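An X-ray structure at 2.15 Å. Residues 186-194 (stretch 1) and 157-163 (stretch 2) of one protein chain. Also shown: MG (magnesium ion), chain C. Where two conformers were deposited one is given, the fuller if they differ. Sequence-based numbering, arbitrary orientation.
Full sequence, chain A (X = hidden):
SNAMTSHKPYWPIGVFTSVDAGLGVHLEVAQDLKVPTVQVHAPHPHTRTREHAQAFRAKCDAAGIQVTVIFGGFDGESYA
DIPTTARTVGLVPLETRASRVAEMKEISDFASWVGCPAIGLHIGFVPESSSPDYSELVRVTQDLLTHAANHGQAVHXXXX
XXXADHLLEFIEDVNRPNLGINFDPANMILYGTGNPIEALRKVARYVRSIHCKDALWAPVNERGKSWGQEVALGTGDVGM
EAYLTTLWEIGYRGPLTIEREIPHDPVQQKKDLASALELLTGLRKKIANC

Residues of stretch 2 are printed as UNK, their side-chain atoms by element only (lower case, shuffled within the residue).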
# COMPACT_ATOMS: atom_id res chain seq x y z
N ALA A 186 -3.94 7.66 5.76
CA ALA A 186 -5.37 7.58 5.94
C ALA A 186 -5.76 6.32 6.70
O ALA A 186 -6.72 6.33 7.47
CB ALA A 186 -6.11 7.65 4.60
N ASN A 187 -4.99 5.24 6.52
CA ASN A 187 -5.28 3.98 7.21
C ASN A 187 -5.27 4.13 8.73
O ASN A 187 -6.11 3.55 9.41
CB ASN A 187 -4.32 2.85 6.79
CG ASN A 187 -4.57 2.38 5.35
OD1 ASN A 187 -5.54 2.79 4.71
ND2 ASN A 187 -3.71 1.50 4.84
N MSE A 188 -4.34 4.91 9.26
CA MSE A 188 -4.28 5.06 10.71
C MSE A 188 -5.44 5.87 11.26
O MSE A 188 -5.82 5.71 12.42
CB MSE A 188 -2.97 5.67 11.13
CG MSE A 188 -1.81 4.74 10.86
SE MSE A 188 -0.30 5.51 11.78
CE MSE A 188 -0.81 5.11 13.63
N ILE A 189 -5.99 6.75 10.43
CA ILE A 189 -7.21 7.45 10.81
C ILE A 189 -8.42 6.53 10.71
O ILE A 189 -9.31 6.57 11.56
CB ILE A 189 -7.39 8.71 9.95
CG1 ILE A 189 -6.25 9.68 10.24
CG2 ILE A 189 -8.73 9.35 10.23
CD1 ILE A 189 -6.32 10.99 9.48
N LEU A 190 -8.44 5.70 9.68
CA LEU A 190 -9.55 4.77 9.48
C LEU A 190 -9.62 3.77 10.64
O LEU A 190 -10.70 3.56 11.21
CB LEU A 190 -9.42 4.06 8.12
CG LEU A 190 -9.63 4.96 6.90
CD1 LEU A 190 -9.24 4.23 5.62
CD2 LEU A 190 -11.10 5.43 6.82
N TYR A 191 -8.49 3.20 11.02
CA TYR A 191 -8.43 2.32 12.19
C TYR A 191 -8.56 3.06 13.52
O TYR A 191 -8.82 2.44 14.55
CB TYR A 191 -7.13 1.51 12.20
CG TYR A 191 -7.09 0.44 11.14
CD1 TYR A 191 -7.82 -0.73 11.28
CD2 TYR A 191 -6.30 0.59 10.02
CE1 TYR A 191 -7.77 -1.72 10.30
CE2 TYR A 191 -6.25 -0.38 9.04
CZ TYR A 191 -6.98 -1.53 9.19
OH TYR A 191 -6.92 -2.49 8.20
N GLY A 192 -8.38 4.38 13.50
CA GLY A 192 -8.49 5.18 14.72
C GLY A 192 -7.35 4.98 15.71
O GLY A 192 -7.49 5.22 16.90
N THR A 193 -6.20 4.53 15.21
CA THR A 193 -5.09 4.19 16.07
C THR A 193 -4.23 5.34 16.63
O THR A 193 -3.98 5.40 17.84
CB THR A 193 -4.20 3.18 15.37
OG1 THR A 193 -3.86 3.70 14.09
CG2 THR A 193 -4.97 1.91 15.18
N GLY A 194 -3.78 6.24 15.77
CA GLY A 194 -2.84 7.27 16.20
C GLY A 194 -2.54 8.28 15.10
O GLY A 194 -2.78 8.00 13.92
N UNK A 157 5.42 -3.30 3.71
CA UNK A 157 4.24 -3.51 4.55
C UNK A 157 3.34 -2.31 4.48
O UNK A 157 3.76 -1.17 4.70
c UNK A 157 4.81 -6.22 5.82
c UNK A 157 6.00 -5.05 7.72
c UNK A 157 4.64 -3.74 6.02
c UNK A 157 5.54 -4.95 6.26
N UNK A 158 2.08 -2.55 4.14
CA UNK A 158 1.09 -1.49 4.12
C UNK A 158 0.72 -1.10 5.56
O UNK A 158 0.61 -1.96 6.43
o UNK A 158 -2.20 0.87 2.80
c UNK A 158 -1.25 0.11 2.68
o UNK A 158 -0.27 0.34 1.95
c UNK A 158 -1.33 -1.15 3.51
c UNK A 158 -0.13 -2.01 3.37
N UNK A 159 0.57 0.20 5.83
CA UNK A 159 0.18 0.67 7.16
C UNK A 159 -1.12 0.05 7.63
O UNK A 159 -2.16 0.17 6.97
c UNK A 159 -0.33 2.65 8.58
c UNK A 159 -0.10 2.18 7.17
o UNK A 159 0.99 2.90 6.62
N UNK A 160 -1.05 -0.58 8.80
CA UNK A 160 -2.13 -1.37 9.38
C UNK A 160 -2.77 -0.73 10.60
O UNK A 160 -2.81 0.49 10.77
N UNK A 161 -3.31 -1.60 11.45
CA UNK A 161 -3.89 -1.17 12.72
C UNK A 161 -2.85 -1.02 13.83
O UNK A 161 -3.13 -0.44 14.88
o UNK A 161 -4.51 -2.89 15.80
c UNK A 161 -5.90 -1.65 14.27
c UNK A 161 -4.98 -2.15 13.15
n UNK A 161 -6.35 -1.89 16.64
c UNK A 161 -5.52 -2.20 15.64
N UNK A 162 -1.64 -1.51 13.59
CA UNK A 162 -0.60 -1.45 14.61
C UNK A 162 -0.24 -0.00 14.90
O UNK A 162 -0.18 0.83 13.99
c UNK A 162 -0.29 -3.87 12.67
o UNK A 162 0.04 -3.25 11.63
c UNK A 162 0.53 -3.62 13.92
c UNK A 162 0.69 -2.16 14.18
o UNK A 162 -1.28 -4.65 12.76
N UNK A 163 0.06 0.27 16.15
CA UNK A 163 0.71 1.52 16.50
C UNK A 163 2.10 1.53 15.84
O UNK A 163 2.64 0.48 15.48
o UNK A 163 1.87 0.66 18.40
c UNK A 163 0.87 1.58 18.01
MG MG C . -3.14 2.18 0.97

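Position 157 carries four side-chain carbons and no heteroatom, and the chain forks at its second carbon. That is the pattern of leucine. Leu157 lies in the strand and is buried, but its side chain stays out of reach of stretch 1; a branched hydrocarbon suits such an interior site, where a polar group would need a partner.

Position 158 has three carbons in line, the third carrying two oxygens: a carboxylate, two methylenes from the backbone. Three carbons with two oxygens on the third are glutamate; one of those oxygens lies 2.6 Å from Asn187 ND2. Its CA-to-CB bond points sideways, yet the side chain is long enough for its end to approach stretch 1. Glu158 OE2 binds MG at 2.4 Å, as a negatively charged oxygen should, and the same atom accepts a weak hydrogen bond from Asn187 ND2, with an N-H...acceptor angle of only 117°.

At position 159 the first side-chain carbon bears one oxygen and one carbon, and that terminal carbon packs on Met188. This branching at CB, with a hydroxyl and a methyl, identifies threonine. Its CA-to-CB bond points toward stretch 1, and Thr159 CG2 packs 3.4 Å from CG of Met188, a selenomethionine. The methyl thus supplies a nonpolar surface, while OG1 is hydrogen-bonded to a residue adjoining one of the stretches. The backbone contributes as well: Asn187 ND2 donates to Thr159 O at 3.0 Å, with a better angle of 151°.

Position 160 has no side-chain atoms and must be glycine. A CB here would point away from stretch 1 and would come 2.5 Å from a side-chain oxygen of position 162, a clash. With no side chain to place, Gly160 meets stretch 1 through its backbone, its O lying 3.6 Å from CD2 of Tyr191.

Position 161 shows three carbons, the third carrying one oxygen and one nitrogen, and its first two carbons lie against the Tyr191 ring. The terminal amide makes it glutamine. The aliphatic part does the packing: Gln161 CB sits over one face of the Tyr191 ring, 4.0 Å from its centroid, in a CH-pi contact, and CG lies 3.7 Å from Tyr191 CD1.

Position 162 again has three carbons ending in two oxygens, hence glutamate. The CA-to-CB bond of Glu162 points away from stretch 1, and no side-chain atom comes nearer to it than 7.0 Å. A carboxylate suits this buried site because its OE1 is satisfied by a hydrogen bond elsewhere in the structure; the residue touches stretch 1 through its backbone, Glu162 O lying 4.3 Å from Met188 CE.

Position 163 has one carbon followed by one oxygen: serine. Ser163 makes no contact with stretch 1 within 4.5 Å. It occupies an N-cap position, where its short hydroxyl side chain can cap a backbone N just past the stretch.

The contact buries 396 Å² in total. Asn187 anchors one end, its amide nitrogen spanning the metal-bound carboxylate and the Thr159 carbonyl. Farther along, Met188 packs on the threonine methyl and Tyr191 on Gln161, while Thr193 CG2 lies 3.0 Å from Gln161 O. Polar fixation near the magnesium therefore gives way to predominantly van der Waals packing.

Stretch 2 (157-163) LETGQES
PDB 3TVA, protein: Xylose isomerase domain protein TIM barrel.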